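PDB 2Q02: putative cytoplasmic protein, which is of unknown function but binds zinc in a xylose isomerase-like TIM barrel and may act as an isomerase. Local coordinates for residues L168-H173 with A243-S248; D203-E208 with D212-M217; H173-E178 with D222-Y227. One frame throughout, in Å; residues are numbered along the deposited sequence.

Overall arrangement
All three contacts lie at the C-terminal end of an eight-stranded TIM barrel and step outward from its zinc ion. Contact 1 is the metal site, joining strands 166-170 and 242-244. Contact 2 lies within the loop between strand 193-198 and helix 226-235; contact 3 packs the end of helix 171-176 against that loop's last residues and the start of helix 226-235. Their centres lie about 12 and 10 Å from that of contact 1 and 10 Å from each other. Arg215 of contact 2 reaches both zinc-bound carboxylates. Contacts 1 and 3 share His173, and Thr171 OG1 pairs with Asn226 OD1 at 2.7 Å. The Gln214 and Met224 side chains stay about 14 and 11 Å from the zinc.

Contact 1: L168-H173 with A243-S248; sequences LLDTFH and AFEPFS. With ZN (zinc ion), chain E.
The zinc site of this TIM barrel draws together Asp170, at the C-terminal end of strand 166-170, and Glu245, just past that of strand 242-244, with Glu139 and His197 as the other protein ligands. The CA atoms of Asp170 and Glu245 remain 8.8 Å apart, and the side chains bridge the gap by meeting at the metal. Asp170 OD2 binds the zinc at 2.0 Å and Glu245 OE1 at 2.1 Å, with an OD2-Zn-OE1 angle of about 94°. Each carboxylate ligates through one oxygen, since Asp170 OD1 lies 4.2 Å and Glu245 OE2 3.4 Å from the ion. The two side chains approach at about a right angle, their carboxylate planes turned 39° from each other. Glu245 spans its share of the distance as an extended chain, with CG opposite the backbone N across the CA-CB bond (chi1 -174°). Asp170 has a second task: its OD1 accepts a weak bond from Phe172 N at 3.1 Å, capping helix 171-176 where the strand ends. Besides the zinc, NH2 of Arg215 donates to both Asp170 OD2 and Glu245 OE1, and Arg39 forms a salt bridge with Glu245 OE2. Asp170 OD2 and Glu245 OE1 are 3.0 Å apart with no hydrogen bond between them. Two buried carboxylate oxygens this close would be unfavourable alone; the zinc, together with the guanidinium of Arg215, joins the two strand ends and probably offsets their charge.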
loop_
_atom_site.group_PDB
_atom_site.type_symbol
_atom_site.label_atom_id
_atom_site.label_comp_id
_atom_site.label_asym_id
_atom_site.label_seq_id
_atom_site.Cartn_x
_atom_site.Cartn_y
_atom_site.Cartn_z
ATOM N N LEU A 168 -4.199 4.091 -4.695
ATOM C CA LEU A 168 -3.219 3.956 -3.643
ATOM C C LEU A 168 -1.913 4.628 -4.122
ATOM O O LEU A 168 -1.235 4.148 -5.046
ATOM C CB LEU A 168 -2.999 2.474 -3.351
ATOM C CG LEU A 168 -2.324 2.162 -2.029
ATOM C CD1 LEU A 168 -2.255 0.623 -1.848
ATOM C CD2 LEU A 168 -0.928 2.841 -1.904
ATOM N N LEU A 169 -1.594 5.760 -3.505
ATOM C CA LEU A 169 -0.425 6.512 -3.883
ATOM C C LEU A 169 0.780 5.998 -3.073
ATOM O O LEU A 169 0.839 6.122 -1.853
ATOM C CB LEU A 169 -0.677 8.009 -3.649
ATOM C CG LEU A 169 0.198 9.027 -4.385
ATOM C CD1 LEU A 169 -0.283 10.409 -3.992
ATOM C CD2 LEU A 169 1.694 8.878 -4.091
ATOM N N ASP A 170 1.738 5.425 -3.765
ATOM C CA ASP A 170 2.944 4.930 -3.140
ATOM C C ASP A 170 4.134 5.848 -3.521
ATOM O O ASP A 170 4.441 6.019 -4.708
ATOM C CB ASP A 170 3.128 3.511 -3.630
ATOM C CG ASP A 170 4.222 2.805 -2.941
ATOM O OD1 ASP A 170 5.334 3.361 -2.913
ATOM O OD2 ASP A 170 3.966 1.691 -2.450
ATOM N N THR A 171 4.781 6.468 -2.530
ATOM C CA THR A 171 5.798 7.497 -2.813
ATOM C C THR A 171 6.974 6.971 -3.652
ATOM O O THR A 171 7.554 7.720 -4.430
ATOM C CB THR A 171 6.383 8.112 -1.549
ATOM O OG1 THR A 171 6.928 7.070 -0.731
ATOM C CG2 THR A 171 5.319 8.906 -0.784
ATOM N N PHE A 172 7.316 5.700 -3.489
ATOM C CA PHE A 172 8.330 5.063 -4.317
ATOM C C PHE A 172 7.886 4.988 -5.773
ATOM O O PHE A 172 8.668 5.283 -6.701
ATOM C CB PHE A 172 8.620 3.655 -3.801
ATOM C CG PHE A 172 9.480 2.822 -4.717
ATOM C CD1 PHE A 172 8.908 2.025 -5.698
ATOM C CD2 PHE A 172 10.867 2.794 -4.558
ATOM C CE1 PHE A 172 9.723 1.221 -6.528
ATOM C CE2 PHE A 172 11.678 1.993 -5.370
ATOM C CZ PHE A 172 11.108 1.202 -6.349
ATOM N N HIS A 173 6.643 4.563 -5.969
ATOM C CA HIS A 173 6.126 4.399 -7.326
ATOM C C HIS A 173 5.917 5.745 -8.015
ATOM O O HIS A 173 6.157 5.857 -9.217
ATOM C CB HIS A 173 4.901 3.478 -7.367
ATOM C CG HIS A 173 5.236 2.064 -7.013
ATOM N ND1 HIS A 173 6.094 1.293 -7.773
ATOM C CD2 HIS A 173 4.873 1.295 -5.959
ATOM C CE1 HIS A 173 6.225 0.101 -7.212
ATOM N NE2 HIS A 173 5.488 0.073 -6.116
ATOM N N ALA A 243 0.695 4.886 5.522
ATOM C CA ALA A 243 1.115 3.539 5.907
ATOM C C ALA A 243 2.540 3.356 5.480
ATOM O O ALA A 243 2.868 3.647 4.340
ATOM C CB ALA A 243 0.244 2.482 5.224
ATOM N N PHE A 244 3.371 2.855 6.397
ATOM C CA PHE A 244 4.785 2.618 6.154
ATOM C C PHE A 244 4.964 1.226 5.545
ATOM O O PHE A 244 4.507 0.240 6.130
ATOM C CB PHE A 244 5.588 2.765 7.459
ATOM C CG PHE A 244 5.701 4.191 7.934
ATOM C CD1 PHE A 244 6.529 5.091 7.275
ATOM C CD2 PHE A 244 4.964 4.643 9.028
ATOM C CE1 PHE A 244 6.625 6.420 7.699
ATOM C CE2 PHE A 244 5.073 5.974 9.479
ATOM C CZ PHE A 244 5.895 6.861 8.808
ATOM N N GLU A 245 5.595 1.169 4.361
ATOM C CA GLU A 245 5.728 -0.076 3.579
ATOM C C GLU A 245 7.160 -0.251 3.009
ATOM O O GLU A 245 7.392 -0.115 1.816
ATOM C CB GLU A 245 4.662 -0.153 2.458
ATOM C CG GLU A 245 4.638 -1.502 1.695
ATOM C CD GLU A 245 3.876 -1.457 0.369
ATOM O OE1 GLU A 245 3.995 -0.463 -0.377
ATOM O OE2 GLU A 245 3.166 -2.430 0.041
ATOM N N PRO A 246 8.127 -0.544 3.873
ATOM C CA PRO A 246 9.428 -0.965 3.384
ATOM C C PRO A 246 9.434 -2.415 2.842
ATOM O O PRO A 246 8.572 -3.219 3.216
ATOM C CB PRO A 246 10.299 -0.841 4.628
ATOM C CG PRO A 246 9.391 -1.128 5.726
ATOM C CD PRO A 246 8.092 -0.498 5.343
ATOM N N PHE A 247 10.401 -2.727 1.967
ATOM C CA PHE A 247 10.535 -4.067 1.327
ATOM C C PHE A 247 11.918 -4.743 1.458
ATOM O O PHE A 247 12.044 -5.953 1.224
ATOM C CB PHE A 247 10.263 -3.948 -0.171
ATOM C CG PHE A 247 8.843 -4.065 -0.541
ATOM C CD1 PHE A 247 8.283 -5.310 -0.782
ATOM C CD2 PHE A 247 8.061 -2.924 -0.692
ATOM C CE1 PHE A 247 6.946 -5.433 -1.137
ATOM C CE2 PHE A 247 6.728 -3.023 -1.062
ATOM C CZ PHE A 247 6.167 -4.287 -1.287
ATOM N N SER A 248 12.947 -3.969 1.778
ATOM C CA SER A 248 14.322 -4.482 1.765
ATOM C C SER A 248 14.536 -5.754 2.587
ATOM O O SER A 248 13.896 -5.961 3.612
ATOM C CB SER A 248 15.276 -3.404 2.290
ATOM O OG SER A 248 16.557 -3.947 2.510
HETATM ZN ZN ZN E . 2.785 0.203 -2.007
#

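Contact 2: D203-E208 with D212-M217; sequences DTRPTE and DEQRIM
A surface contact within one loop brings Asp203 and Arg205 against Gln214 on the rim of the TIM barrel, in the long connection from strand 193-198 to helix 226-235. Its centre is about 17 Å from the centre of the chain. The two runs, separated by only three residues, come closest at Asp203 and Gln214, whose CA atoms are 6.5 Å apart. Gln214 supplies the middle of the interface: chi1 (-74°) sets its CG beside Asp203 CB at 3.8 Å, and the bend at chi2 (78°) turns the amide against the guanidinium of Arg205. Arg205 crosses Gln214 at about a right angle, with Gln214 CD over one guanidinium face and the two flat groups inclined by 36°. The details of this overlap are doubtful, because Arg205 NH1 comes very near the Gln214 side chain and also faces NE2, another donor; Arg205 touches a crystal neighbour as well. The polar ends find partners on other sides. As modelled, Arg205 NH1 forms a salt bridge with Asp203 OD1 at 2.8 Å, and the same oxygen takes a weak bond from Arg205 N, so Asp203 probably steadies the arginine at its backbone and its tip. Gln214 OE1 accepts from Ala211 N, which ties the amide back to the residue just before the 3-10 segment 212-214. That segment closes with Arg215 N bonded to Asp212 O at 2.9 Å. Arg215 NH1 also forms a salt bridge with Asp212 OD1, approaching from above the carboxylate plane while the oxygen lies in the guanidinium plane. Between the two backbones sits one water, which donates to Gln214 O at 2.6 Å and accepts a weak bond from Asp203 N at 3.4 Å.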
loop_
_atom_site.group_PDB
_atom_site.type_symbol
_atom_site.label_atom_id
_atom_site.label_comp_id
_atom_site.label_asym_id
_atom_site.label_seq_id
_atom_site.Cartn_x
_atom_site.Cartn_y
_atom_site.Cartn_z
ATOM N N ASP A 203 19.698 4.740 -1.451
ATOM C CA ASP A 203 20.513 4.226 -2.551
ATOM C C ASP A 203 20.522 5.184 -3.735
ATOM O O ASP A 203 19.471 5.545 -4.286
ATOM C CB ASP A 203 19.983 2.856 -2.989
ATOM C CG ASP A 203 21.060 1.961 -3.600
ATOM O OD1 ASP A 203 21.501 2.199 -4.754
ATOM O OD2 ASP A 203 21.436 0.979 -2.919
ATOM N N THR A 204 21.730 5.546 -4.140
ATOM C CA THR A 204 21.982 6.586 -5.122
ATOM C C THR A 204 22.123 6.080 -6.555
ATOM O O THR A 204 22.486 6.866 -7.437
ATOM C CB THR A 204 23.306 7.288 -4.788
ATOM O OG1 THR A 204 24.356 6.307 -4.754
ATOM C CG2 THR A 204 23.199 7.992 -3.442
ATOM N N ARG A 205 21.864 4.784 -6.782
ATOM C CA ARG A 205 21.823 4.225 -8.148
ATOM C C ARG A 205 20.771 4.981 -8.976
ATOM O O ARG A 205 19.853 5.581 -8.419
ATOM C CB ARG A 205 21.522 2.706 -8.156
ATOM C CG ARG A 205 20.196 2.312 -7.489
ATOM C CD ARG A 205 19.556 1.016 -7.992
ATOM N NE ARG A 205 20.310 -0.233 -7.783
ATOM C CZ ARG A 205 20.603 -0.790 -6.604
ATOM N NH1 ARG A 205 20.269 -0.196 -5.479
ATOM N NH2 ARG A 205 21.263 -1.944 -6.542
ATOM N N PRO A 206 20.921 4.988 -10.303
ATOM C CA PRO A 206 19.926 5.670 -11.156
ATOM C C PRO A 206 18.455 5.242 -10.932
ATOM O O PRO A 206 18.182 4.063 -10.712
ATOM C CB PRO A 206 20.406 5.327 -12.572
ATOM C CG PRO A 206 21.886 5.089 -12.402
ATOM C CD PRO A 206 22.041 4.433 -11.088
ATOM N N THR A 207 17.532 6.199 -11.007
ATOM C CA THR A 207 16.116 5.956 -10.692
ATOM C C THR A 207 15.482 4.853 -11.546
ATOM O O THR A 207 14.738 4.029 -11.027
ATOM C CB THR A 207 15.260 7.227 -10.848
ATOM O OG1 THR A 207 15.889 8.322 -10.186
ATOM C CG2 THR A 207 13.882 7.021 -10.241
ATOM N N GLU A 208 15.761 4.883 -12.853
ATOM C CA GLU A 208 15.518 3.761 -13.776
ATOM C C GLU A 208 15.847 2.391 -13.173
ATOM O O GLU A 208 15.108 1.454 -13.403
ATOM C CB GLU A 208 16.333 3.931 -15.090
ATOM N N ASP A 212 12.265 -2.673 -5.425
ATOM C CA ASP A 212 11.728 -2.759 -4.063
ATOM C C ASP A 212 12.774 -3.114 -2.997
ATOM O O ASP A 212 12.646 -2.680 -1.847
ATOM C CB ASP A 212 10.572 -3.756 -3.999
ATOM C CG ASP A 212 9.337 -3.270 -4.740
ATOM O OD1 ASP A 212 9.170 -2.056 -4.916
ATOM O OD2 ASP A 212 8.526 -4.107 -5.163
ATOM N N GLU A 213 13.806 -3.861 -3.375
ATOM C CA GLU A 213 14.891 -4.228 -2.445
ATOM C C GLU A 213 15.622 -3.017 -1.787
ATOM O O GLU A 213 16.245 -3.166 -0.743
ATOM C CB GLU A 213 15.894 -5.151 -3.175
ATOM C CG GLU A 213 17.235 -5.395 -2.495
ATOM C CD GLU A 213 17.122 -5.949 -1.081
ATOM O OE1 GLU A 213 16.086 -6.582 -0.790
ATOM O OE2 GLU A 213 18.075 -5.757 -0.270
ATOM N N GLN A 214 15.549 -1.840 -2.412
ATOM C CA GLN A 214 16.179 -0.623 -1.878
ATOM C C GLN A 214 15.264 0.133 -0.918
ATOM O O GLN A 214 15.669 1.131 -0.332
ATOM C CB GLN A 214 16.577 0.326 -3.013
ATOM C CG GLN A 214 17.801 -0.094 -3.821
ATOM C CD GLN A 214 17.505 -1.189 -4.839
ATOM O OE1 GLN A 214 16.699 -1.017 -5.745
ATOM N NE2 GLN A 214 18.158 -2.315 -4.685
ATOM N N ARG A 215 14.033 -0.332 -0.757
ATOM C CA ARG A 215 13.050 0.419 -0.005
ATOM C C ARG A 215 13.174 0.098 1.471
ATOM O O ARG A 215 12.843 -1.012 1.915
ATOM C CB ARG A 215 11.631 0.147 -0.513
ATOM C CG ARG A 215 11.356 0.733 -1.887
ATOM C CD ARG A 215 10.080 0.228 -2.443
ATOM N NE ARG A 215 8.949 0.692 -1.665
ATOM C CZ ARG A 215 7.674 0.424 -1.951
ATOM N NH1 ARG A 215 7.346 -0.314 -3.019
ATOM N NH2 ARG A 215 6.719 0.896 -1.157
ATOM N N ILE A 216 13.661 1.087 2.215
ATOM C CA ILE A 216 13.806 0.992 3.666
ATOM C C ILE A 216 12.847 1.996 4.347
ATOM O O ILE A 216 11.725 2.169 3.904
ATOM C CB ILE A 216 15.290 1.141 4.084
ATOM C CG1 ILE A 216 15.873 2.519 3.708
ATOM C CG2 ILE A 216 16.089 0.051 3.423
ATOM C CD1 ILE A 216 17.357 2.667 4.053
HETATM N N MSE A 217 13.262 2.623 5.433
HETATM C CA MSE A 217 12.424 3.586 6.117
HETATM C C MSE A 217 12.956 5.020 5.919
HETATM O O MSE A 217 13.929 5.243 5.177
HETATM C CB MSE A 217 12.272 3.163 7.582
HETATM C CG MSE A 217 11.398 1.909 7.721
HETATM SE SE MSE A 217 9.436 2.304 7.498
HETATM C CE MSE A 217 9.158 3.058 9.261
HETATM O O HOH W 1 18.068 2.152 0.085
#

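Contact 3: H173-E178 with D222-Y227; sequences HHHLYE and DVMQNY
Val223 and Met224, in the turn leading into helix 226-235, pack against His175 near the end of helix 171-176. The turn starts at Asp222, where OD1 accepts from Met224 N at 3.0 Å in an Asx turn, while OD2 is held by both N and ND2 of Asn226. Val223 follows, its CG1 resting 4.0 Å from His175 CE1. Met224, a selenomethionine, carries the contact: the His175 ring, with CG anti to the backbone N (chi1 -176°), is carried out from the helix to meet it, and Met224 CG lies over one ring face, 3.8 Å from the centroid and 17° off the normal, a CH-pi interaction, with SE placed obliquely. The extended chain beyond CG takes CE to 3.3 Å from His175 ND1, a buried nitrogen with no polar partner in the model, and to 4.3 Å from Leu176 CD1. Gln225 comes next, at the N-cap position, before Asn226 starts the helix and bonds through OD1 to Thr171 OG1. Met224 also touches Val201 and Leu210 in the loop after strand 193-198, so helix 171-176, that loop and the start of helix 226-235 meet around its side chain.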
loop_
_atom_site.group_PDB
_atom_site.type_symbol
_atom_site.label_atom_id
_atom_site.label_comp_id
_atom_site.label_asym_id
_atom_site.label_seq_id
_atom_site.Cartn_x
_atom_site.Cartn_y
_atom_site.Cartn_z
ATOM N N HIS A 173 6.643 4.563 -5.969
ATOM C CA HIS A 173 6.126 4.399 -7.326
ATOM C C HIS A 173 5.917 5.745 -8.015
ATOM O O HIS A 173 6.157 5.857 -9.217
ATOM C CB HIS A 173 4.901 3.478 -7.367
ATOM C CG HIS A 173 5.236 2.064 -7.013
ATOM N ND1 HIS A 173 6.094 1.293 -7.773
ATOM C CD2 HIS A 173 4.873 1.295 -5.959
ATOM C CE1 HIS A 173 6.225 0.101 -7.212
ATOM N NE2 HIS A 173 5.488 0.073 -6.116
ATOM N N HIS A 174 5.525 6.761 -7.252
ATOM C CA HIS A 174 5.519 8.131 -7.750
ATOM C C HIS A 174 6.932 8.569 -8.183
ATOM O O HIS A 174 7.129 9.189 -9.244
ATOM C CB HIS A 174 4.992 9.091 -6.663
ATOM C CG HIS A 174 5.035 10.545 -7.044
ATOM N ND1 HIS A 174 3.971 11.196 -7.634
ATOM C CD2 HIS A 174 6.010 11.477 -6.897
ATOM C CE1 HIS A 174 4.298 12.457 -7.857
ATOM N NE2 HIS A 174 5.531 12.653 -7.421
ATOM N N HIS A 175 7.924 8.263 -7.349
ATOM C CA HIS A 175 9.291 8.676 -7.626
ATOM C C HIS A 175 9.820 8.055 -8.904
ATOM O O HIS A 175 10.512 8.724 -9.668
ATOM C CB HIS A 175 10.198 8.313 -6.451
ATOM C CG HIS A 175 11.610 8.779 -6.599
ATOM N ND1 HIS A 175 12.667 7.908 -6.755
ATOM C CD2 HIS A 175 12.145 10.021 -6.584
ATOM C CE1 HIS A 175 13.792 8.595 -6.822
ATOM N NE2 HIS A 175 13.501 9.879 -6.730
ATOM N N LEU A 176 9.485 6.786 -9.135
ATOM C CA LEU A 176 9.950 6.069 -10.351
ATOM C C LEU A 176 9.234 6.494 -11.623
ATOM O O LEU A 176 9.811 6.405 -12.708
ATOM C CB LEU A 176 9.843 4.548 -10.210
ATOM C CG LEU A 176 11.109 3.847 -9.754
ATOM C CD1 LEU A 176 11.387 4.137 -8.288
ATOM C CD2 LEU A 176 10.929 2.367 -9.992
ATOM N N TYR A 177 7.978 6.922 -11.496
ATOM C CA TYR A 177 7.254 7.497 -12.635
ATOM C C TYR A 177 7.814 8.871 -12.884
ATOM O O TYR A 177 7.406 9.823 -12.247
ATOM C CB TYR A 177 5.740 7.584 -12.378
ATOM C CG TYR A 177 4.964 8.133 -13.562
ATOM C CD1 TYR A 177 5.279 7.754 -14.868
ATOM C CD2 TYR A 177 3.914 9.026 -13.381
ATOM C CE1 TYR A 177 4.564 8.249 -15.951
ATOM C CE2 TYR A 177 3.202 9.538 -14.463
ATOM C CZ TYR A 177 3.529 9.142 -15.736
ATOM O OH TYR A 177 2.838 9.631 -16.801
ATOM N N GLU A 178 8.765 8.970 -13.802
ATOM C CA GLU A 178 9.595 10.179 -13.889
ATOM C C GLU A 178 8.943 11.327 -14.666
ATOM O O GLU A 178 9.480 12.443 -14.730
ATOM C CB GLU A 178 10.981 9.839 -14.450
ATOM C CG GLU A 178 11.763 8.860 -13.558
ATOM C CD GLU A 178 13.267 9.053 -13.638
ATOM O OE1 GLU A 178 13.752 10.098 -13.132
ATOM O OE2 GLU A 178 13.958 8.161 -14.192
ATOM N N ASP A 222 17.102 10.086 2.649
ATOM C CA ASP A 222 16.062 9.677 1.669
ATOM C C ASP A 222 16.241 10.418 0.337
ATOM O O ASP A 222 16.421 11.629 0.306
ATOM C CB ASP A 222 14.629 9.901 2.239
ATOM C CG ASP A 222 13.493 9.597 1.215
ATOM O OD1 ASP A 222 13.610 8.684 0.364
ATOM O OD2 ASP A 222 12.446 10.270 1.262
ATOM N N VAL A 223 16.181 9.677 -0.757
ATOM C CA VAL A 223 16.392 10.230 -2.097
ATOM C C VAL A 223 15.062 10.653 -2.773
ATOM O O VAL A 223 15.058 11.414 -3.745
ATOM C CB VAL A 223 17.205 9.198 -2.969
ATOM C CG1 VAL A 223 16.934 9.333 -4.467
ATOM C CG2 VAL A 223 18.707 9.326 -2.673
HETATM N N MSE A 224 13.937 10.195 -2.243
HETATM C CA MSE A 224 12.688 10.285 -2.992
HETATM C C MSE A 224 11.778 11.465 -2.639
HETATM O O MSE A 224 10.715 11.613 -3.255
HETATM C CB MSE A 224 11.923 8.974 -2.854
HETATM C CG MSE A 224 12.791 7.789 -3.127
HETATM SE SE MSE A 224 11.761 6.282 -3.590
HETATM C CE MSE A 224 13.079 5.428 -4.542
ATOM N N GLN A 225 12.190 12.292 -1.677
ATOM C CA GLN A 225 11.426 13.467 -1.265
ATOM C C GLN A 225 10.087 13.114 -0.606
ATOM O O GLN A 225 9.065 13.724 -0.900
ATOM C CB GLN A 225 11.213 14.438 -2.445
ATOM C CG GLN A 225 12.457 15.252 -2.793
ATOM C CD GLN A 225 12.150 16.443 -3.697
ATOM O OE1 GLN A 225 11.829 17.531 -3.220
ATOM N NE2 GLN A 225 12.252 16.237 -5.008
ATOM N N ASN A 226 10.090 12.135 0.293
ATOM C CA ASN A 226 8.856 11.786 1.001
ATOM C C ASN A 226 8.296 12.962 1.809
ATOM O O ASN A 226 7.106 13.216 1.733
ATOM C CB ASN A 226 9.051 10.569 1.918
ATOM C CG ASN A 226 9.086 9.263 1.151
ATOM O OD1 ASN A 226 8.136 8.478 1.179
ATOM N ND2 ASN A 226 10.186 9.031 0.454
ATOM N N TYR A 227 9.153 13.672 2.559
ATOM C CA TYR A 227 8.714 14.808 3.377
ATOM C C TYR A 227 7.953 15.771 2.506
ATOM O O TYR A 227 6.874 16.223 2.883
ATOM C CB TYR A 227 9.895 15.549 4.047
ATOM C CG TYR A 227 9.477 16.632 5.065
ATOM C CD1 TYR A 227 9.219 16.305 6.395
ATOM C CD2 TYR A 227 9.339 17.979 4.688
ATOM C CE1 TYR A 227 8.836 17.287 7.334
ATOM C CE2 TYR A 227 8.952 18.967 5.616
ATOM C CZ TYR A 227 8.697 18.616 6.944
ATOM O OH TYR A 227 8.301 19.574 7.886
#